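Local coordinates for R.MvaI (PDB 2OA9), which recognises its target DNA sequence asymmetrically as a monomer and, as a restriction endonuclease of the PD-(D/E)XK clan, probably cleaves it with the help of divalent metal ions, at residues A[6-9]-A[10-14]; A[58-61]-A[62-66]. All blocks are in the same frame, centred on the assembly; numbering follows the deposited sequence.

Contacts 1 and 2 are both local, one within the N-terminal helix 6-19 and the other at the step from strand 58-61 into helix 62-66. They follow in series along the chain, their centres 21 Å apart and their nearest atoms about 7 Å apart, without touching. Contact 2 supplies E58 and I59, which together with D53 form a calcium site, empty of calcium in this model; contact 1 lies beside it. The side chain of Y7 is about 6 Å from that of D53, and that of L11 about 7 Å from that of I59. Cadmium is present instead: H62 of contact 2 binds one ion with E237, and the Y7 side chain is about 9 Å from a bound cadmium ion.

Contact 1: A[6-9]-A[10-14]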
ATOM      1  N   GLU A   6       2.755  -0.393  24.247  1.00 14.49           N
ATOM      2  CA  GLU A   6       1.520  -0.191  25.018  1.00 16.11           C
ATOM      3  C   GLU A   6       0.321  -0.133  24.097  1.00 15.50           C
ATOM      4  O   GLU A   6      -0.718  -0.692  24.379  1.00 16.67           O
ATOM      5  CB  GLU A   6       1.548   1.108  25.851  1.00 18.18           C
ATOM      6  CG  GLU A   6       2.685   1.238  26.827  1.00 21.41           C
ATOM      7  CD  GLU A   6       2.338   2.122  28.007  0.50 21.76           C
ATOM      8  OE1 GLU A   6       1.985   3.291  27.781  0.50 25.63           O
ATOM      9  OE2 GLU A   6       2.425   1.659  29.149  0.50 20.31           O
ATOM     10  N   TYR A   7       0.458   0.560  22.988  1.00 14.71           N
ATOM     11  CA  TYR A   7      -0.681   0.718  22.085  1.00 14.57           C
ATOM     12  C   TYR A   7      -1.087  -0.622  21.474  1.00 14.23           C
ATOM     13  O   TYR A   7      -2.262  -0.988  21.441  1.00 13.46           O
ATOM     14  CB  TYR A   7      -0.354   1.723  20.975  1.00 15.00           C
ATOM     15  CG  TYR A   7      -1.510   2.006  20.060  1.00 18.04           C
ATOM     16  CD1 TYR A   7      -2.501   2.897  20.441  1.00 22.46           C
ATOM     17  CD2 TYR A   7      -1.608   1.395  18.838  1.00 21.96           C
ATOM     18  CE1 TYR A   7      -3.579   3.171  19.625  1.00 24.95           C
ATOM     19  CE2 TYR A   7      -2.686   1.680  17.988  1.00 20.86           C
ATOM     20  CZ  TYR A   7      -3.656   2.572  18.402  1.00 24.18           C
ATOM     21  OH  TYR A   7      -4.722   2.856  17.572  1.00 27.32           O
ATOM     22  N   LEU A   8      -0.091  -1.353  21.002  1.00 14.41           N
ATOM     23  CA  LEU A   8      -0.344  -2.643  20.437  1.00 15.09           C
ATOM     24  C   LEU A   8      -0.962  -3.597  21.438  1.00 14.79           C
ATOM     25  O   LEU A   8      -1.828  -4.402  21.087  1.00 15.14           O
ATOM     26  CB  LEU A   8       0.970  -3.208  19.873  1.00 16.43           C
ATOM     27  CG  LEU A   8       0.831  -4.510  19.096  1.00 18.81           C
ATOM     28  CD1 LEU A   8      -0.209  -4.407  17.978  1.00 19.82           C
ATOM     29  CD2 LEU A   8       2.155  -4.924  18.528  1.00 23.02           C
ATOM     30  N   ASN A   9      -0.525  -3.555  22.696  1.00 14.08           N
ATOM     31  CA  ASN A   9      -1.132  -4.394  23.710  1.00 14.65           C
ATOM     32  C   ASN A   9      -2.636  -4.161  23.778  1.00 13.94           C
ATOM     33  O   ASN A   9      -3.412  -5.123  23.825  1.00 13.86           O
ATOM     34  CB  ASN A   9      -0.476  -4.133  25.071  1.00 15.16           C
ATOM     35  CG  ASN A   9      -1.237  -4.788  26.278  1.00 15.61           C
ATOM     36  OD1 ASN A   9      -1.227  -5.976  26.417  1.00 22.29           O
ATOM     37  ND2 ASN A   9      -1.816  -3.977  27.120  1.00 22.62           N
ATOM     38  N   LEU A  10      -3.031  -2.902  23.777  1.00 12.76           N
ATOM     39  CA  LEU A  10      -4.459  -2.531  23.851  1.00 12.82           C
ATOM     40  C   LEU A  10      -5.238  -2.913  22.585  1.00 13.55           C
ATOM     41  O   LEU A  10      -6.345  -3.405  22.658  1.00 12.86           O
ATOM     42  CB  LEU A  10      -4.642  -1.022  24.140  1.00 14.77           C
ATOM     43  CG  LEU A  10      -4.261  -0.667  25.581  1.00 17.13           C
ATOM     44  CD1 LEU A  10      -4.180   0.838  25.781  1.00 20.20           C
ATOM     45  CD2 LEU A  10      -5.222  -1.294  26.594  1.00 20.18           C
ATOM     46  N   LEU A  11      -4.644  -2.678  21.424  1.00 13.77           N
ATOM     47  CA  LEU A  11      -5.267  -3.037  20.166  1.00 13.75           C
ATOM     48  C   LEU A  11      -5.466  -4.535  20.064  1.00 13.26           C
ATOM     49  O   LEU A  11      -6.553  -4.982  19.684  1.00 12.98           O
ATOM     50  CB  LEU A  11      -4.480  -2.459  18.998  1.00 14.46           C
ATOM     51  CG  LEU A  11      -4.965  -2.894  17.597  1.00 13.37           C
ATOM     52  CD1 LEU A  11      -6.395  -2.406  17.407  1.00 13.88           C
ATOM     53  CD2 LEU A  11      -3.972  -2.388  16.587  1.00 14.67           C
ATOM     54  N   LYS A  12      -4.445  -5.315  20.416  1.00 13.00           N
ATOM     55  CA  LYS A  12      -4.574  -6.777  20.397  1.00 13.35           C
ATOM     56  C   LYS A  12      -5.660  -7.222  21.368  1.00 13.58           C
ATOM     57  O   LYS A  12      -6.414  -8.113  21.039  1.00 15.00           O
ATOM     58  CB  LYS A  12      -3.271  -7.518  20.676  1.00 13.94           C
ATOM     59  CG  LYS A  12      -2.220  -7.338  19.618  1.00 17.27           C
ATOM     60  CD  LYS A  12      -0.904  -7.968  20.070  1.00 20.13           C
ATOM     61  CE  LYS A  12       0.204  -7.934  19.027  0.50 21.93           C
ATOM     62  NZ  LYS A  12       1.554  -8.106  19.609  0.50 25.94           N
ATOM     63  N   GLU A  13      -5.688  -6.635  22.564  1.00 13.58           N
ATOM     64  CA  GLU A  13      -6.720  -6.961  23.541  1.00 14.25           C
ATOM     65  C   GLU A  13      -8.112  -6.675  23.004  1.00 14.15           C
ATOM     66  O   GLU A  13      -9.019  -7.488  23.180  1.00 14.28           O
ATOM     67  CB  GLU A  13      -6.446  -6.254  24.876  1.00 14.52           C
ATOM     68  CG  GLU A  13      -7.532  -6.402  25.938  1.00 15.58           C
ATOM     69  CD  GLU A  13      -7.154  -5.841  27.297  1.00 19.49           C
ATOM     70  OE1 GLU A  13      -6.149  -5.117  27.413  1.00 21.61           O
ATOM     71  OE2 GLU A  13      -7.883  -6.172  28.277  1.00 20.40           O
ATOM     72  N   ALA A  14      -8.260  -5.531  22.352  1.00 13.78           N
ATOM     73  CA  ALA A  14      -9.541  -5.127  21.777  1.00 12.23           C
ATOM     74  C   ALA A  14      -9.984  -6.132  20.703  1.00 13.59           C
ATOM     75  O   ALA A  14     -11.130  -6.573  20.697  1.00 14.64           O
ATOM     76  CB  ALA A  14      -9.451  -3.721  21.214  1.00 12.04           C
TER
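L8 and K12, one turn apart, form the side-chain half of a local i to i+4 contact in the opening turns of helix 6-19, near the N-terminus of the chain. The backbone half is a ladder of bonds, in which L11 N reaches Y7 O and K12 N reaches L8 O, the latter at 2.9 Å. The bond from L10 N to E6 O is longer, at 3.3 Å. K12, with CG beside its backbone N (chi1 -66°) and the chain extended beyond, runs back over the isobutyl group of L8 and crosses it obliquely. Its CE sits tightly on L8 CG at 3.5 Å, and NZ ends 3.4 Å from L8 CD2. With an alanine here, the methylenes lying over L8 would be lost, and the leucine would probably be more open to solvent on that side. Further round the helix, Y7 and L11 meet loosely, CE2 to CD2 at 4.5 Å. The hydroxyl of Y7 points on to the backbone oxygen of D53, with which it is hydrogen-bonded. L8 and L11 both touch L189 of strand 179-192, and A14 packs on helix 33-49. With L8 and L11 on the sheet side, A14 on helix 33-49 and the partly exposed K12 at the flank, the distribution is consistent with an amphipathic alpha helix laid against the mixed sheet of the nuclease fold.

Contact 2: A[58-61]-A[62-66]; sequences EIKT and HETAA. With CD (cadmium ion), chain E.
K60 reaches from the end of strand 58-61 to the first turn of helix 62-66, and its side chain can be followed atom by atom. CB faces the helix and meets the methyl of A65, CB to CB at 4.3 Å. Beyond CG the chain bends at each remaining torsion, which carries it across the T64 side chain at about a right angle. CD and CE each lie 3.8 Å from T64 CG2, and NZ comes to 3.5 Å from that same methyl. The touching branch of the threonine is therefore its apolar one; its hydroxyl is engaged with water. E58 and K60 fit the E-x-K part of the PD-(D/E)XK motif, with D53 as the probable acidic residue of its PD half, and E58 and I59 bind calcium in another crystal structure of the protein. The strand turns into the helix at 104° between the two short axes, and T61 is the N-cap. Its OG1, placed between the backbone N and the carbonyl carbon (chi1 65°), accepts from T64 N at 3.0 Å, while its carbonyl accepts from A65 N at 2.8 Å, the first i to i+4 bond of the helix. No direct capping box forms; instead a water accepts from T61 N at 3.1 Å and also pairs with T64 OG1. A second water bonds to T61 OG1 and, weakly, to E63 OE1. On the turn beside this cap, H62 ND1 binds a cadmium ion at 2.3 Å, a site completed in part by E237 of helix 236-242, while the imidazole side chain touches V168 and S170 of strand 166-176.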
ATOM      1  N   GLU A  58      -7.537  -0.174   8.684  1.00 25.25           N
ATOM      2  CA  GLU A  58      -8.372  -0.721   7.640  1.00 24.38           C
ATOM      3  C   GLU A  58      -8.751  -2.161   8.004  1.00 22.26           C
ATOM      4  O   GLU A  58      -7.917  -2.941   8.486  1.00 22.30           O
ATOM      5  CB  GLU A  58      -7.672  -0.670   6.290  1.00 24.92           C
ATOM      6  CG  GLU A  58      -7.632   0.743   5.695  0.50 26.39           C
ATOM      7  CD  GLU A  58      -7.906   0.759   4.206  0.50 27.95           C
ATOM      8  OE1 GLU A  58      -7.944   1.866   3.615  0.50 30.88           O
ATOM      9  OE2 GLU A  58      -8.082  -0.337   3.620  0.50 29.29           O
ATOM     10  N   ILE A  59     -10.022  -2.461   7.795  1.00 21.06           N
ATOM     11  CA  ILE A  59     -10.612  -3.747   8.098  1.00 20.63           C
ATOM     12  C   ILE A  59     -11.197  -4.334   6.831  1.00 19.32           C
ATOM     13  O   ILE A  59     -12.099  -3.750   6.234  1.00 19.99           O
ATOM     14  CB  ILE A  59     -11.731  -3.603   9.127  1.00 21.67           C
ATOM     15  CG1 ILE A  59     -11.235  -2.845  10.371  1.00 25.14           C
ATOM     16  CG2 ILE A  59     -12.288  -4.959   9.499  1.00 22.16           C
ATOM     17  CD1 ILE A  59     -10.424  -3.639  11.321  1.00 28.75           C
ATOM     18  N   LYS A  60     -10.745  -5.519   6.442  1.00 16.45           N
ATOM     19  CA  LYS A  60     -11.312  -6.239   5.300  1.00 17.14           C
ATOM     20  C   LYS A  60     -11.395  -7.723   5.601  1.00 15.25           C
ATOM     21  O   LYS A  60     -10.646  -8.187   6.427  1.00 15.61           O
ATOM     22  CB  LYS A  60     -10.431  -6.048   4.068  1.00 18.63           C
ATOM     23  CG  LYS A  60     -10.162  -4.594   3.698  1.00 23.99           C
ATOM     24  CD  LYS A  60     -10.301  -4.317   2.229  1.00 28.14           C
ATOM     25  CE  LYS A  60     -11.310  -3.219   1.944  1.00 32.31           C
ATOM     26  NZ  LYS A  60     -12.605  -3.538   2.633  0.50 33.56           N
ATOM     27  N   THR A  61     -12.279  -8.452   4.924  1.00 14.56           N
ATOM     28  CA  THR A  61     -12.236  -9.907   4.955  1.00 14.98           C
ATOM     29  C   THR A  61     -11.158 -10.415   4.021  1.00 14.81           C
ATOM     30  O   THR A  61     -10.653  -9.682   3.202  1.00 14.44           O
ATOM     31  CB  THR A  61     -13.546 -10.565   4.557  1.00 14.34           C
ATOM     32  OG1 THR A  61     -13.822 -10.268   3.193  1.00 18.11           O
ATOM     33  CG2 THR A  61     -14.737 -10.025   5.342  1.00 14.87           C
ATOM     34  N   HIS A  62     -10.825 -11.695   4.149  1.00 14.28           N
ATOM     35  CA  HIS A  62      -9.828 -12.291   3.232  1.00 15.39           C
ATOM     36  C   HIS A  62     -10.368 -12.180   1.817  1.00 14.92           C
ATOM     37  O   HIS A  62      -9.610 -11.922   0.868  1.00 14.50           O
ATOM     38  CB  HIS A  62      -9.557 -13.780   3.547  1.00 16.30           C
ATOM     39  CG  HIS A  62      -8.809 -13.889   4.886  1.00 13.52           C
ATOM     40  ND1 HIS A  62      -7.437 -13.946   4.968  1.00 14.56           N
ATOM     41  CD2 HIS A  62      -9.267 -13.906   6.168  1.00 15.90           C
ATOM     42  CE1 HIS A  62      -7.077 -13.936   6.233  1.00 18.77           C
ATOM     43  NE2 HIS A  62      -8.163 -13.922   6.976  1.00 17.80           N
ATOM     44  N   GLU A  63     -11.680 -12.368   1.653  1.00 15.32           N
ATOM     45  CA  GLU A  63     -12.293 -12.282   0.344  1.00 17.30           C
ATOM     46  C   GLU A  63     -12.188 -10.885  -0.272  1.00 15.87           C
ATOM     47  O   GLU A  63     -11.851 -10.738  -1.436  1.00 17.78           O
ATOM     48  CB  GLU A  63     -13.749 -12.712   0.451  1.00 18.08           C
ATOM     49  CG  GLU A  63     -14.384 -12.905  -0.893  1.00 22.35           C
ATOM     50  CD  GLU A  63     -15.791 -13.431  -0.750  1.00 26.96           C
ATOM     51  OE1 GLU A  63     -16.682 -12.613  -0.431  1.00 35.23           O
ATOM     52  OE2 GLU A  63     -15.977 -14.656  -0.891  1.00 35.46           O
ATOM     53  N   THR A  64     -12.464  -9.862   0.521  1.00 15.26           N
ATOM     54  CA  THR A  64     -12.433  -8.514   0.009  1.00 15.30           C
ATOM     55  C   THR A  64     -10.968  -8.093  -0.176  1.00 14.24           C
ATOM     56  O   THR A  64     -10.631  -7.402  -1.122  1.00 14.68           O
ATOM     57  CB  THR A  64     -13.207  -7.601   0.936  1.00 16.85           C
ATOM     58  OG1 THR A  64     -14.603  -7.964   0.931  1.00 21.22           O
ATOM     59  CG2 THR A  64     -13.154  -6.168   0.449  1.00 20.28           C
ATOM     60  N   ALA A  65     -10.087  -8.472   0.748  1.00 13.63           N
ATOM     61  CA  ALA A  65      -8.652  -8.176   0.635  1.00 14.02           C
ATOM     62  C   ALA A  65      -8.080  -8.685  -0.691  1.00 13.06           C
ATOM     63  O   ALA A  65      -7.275  -8.000  -1.313  1.00 13.52           O
ATOM     64  CB  ALA A  65      -7.904  -8.739   1.822  1.00 14.29           C
ATOM     65  N   ALA A  66      -8.532  -9.828  -1.176  1.00 13.14           N
ATOM     66  CA  ALA A  66      -7.986 -10.395  -2.387  1.00 13.35           C
ATOM     67  C   ALA A  66      -8.318  -9.519  -3.604  1.00 13.59           C
ATOM     68  O   ALA A  66      -7.620  -9.540  -4.593  1.00 14.99           O
ATOM     69  CB  ALA A  66      -8.525 -11.768  -2.592  1.00 15.12           C
TER
HETATM   70 CD    CD E 900      -6.018 -14.657   3.274  1.00 17.52          CD
HETATM   71  O   HOH W   1     -14.573  -6.646   3.774  1.00 27.01           O
HETATM   72  O   HOH W   2     -16.402 -11.029   2.497  1.00 31.86           O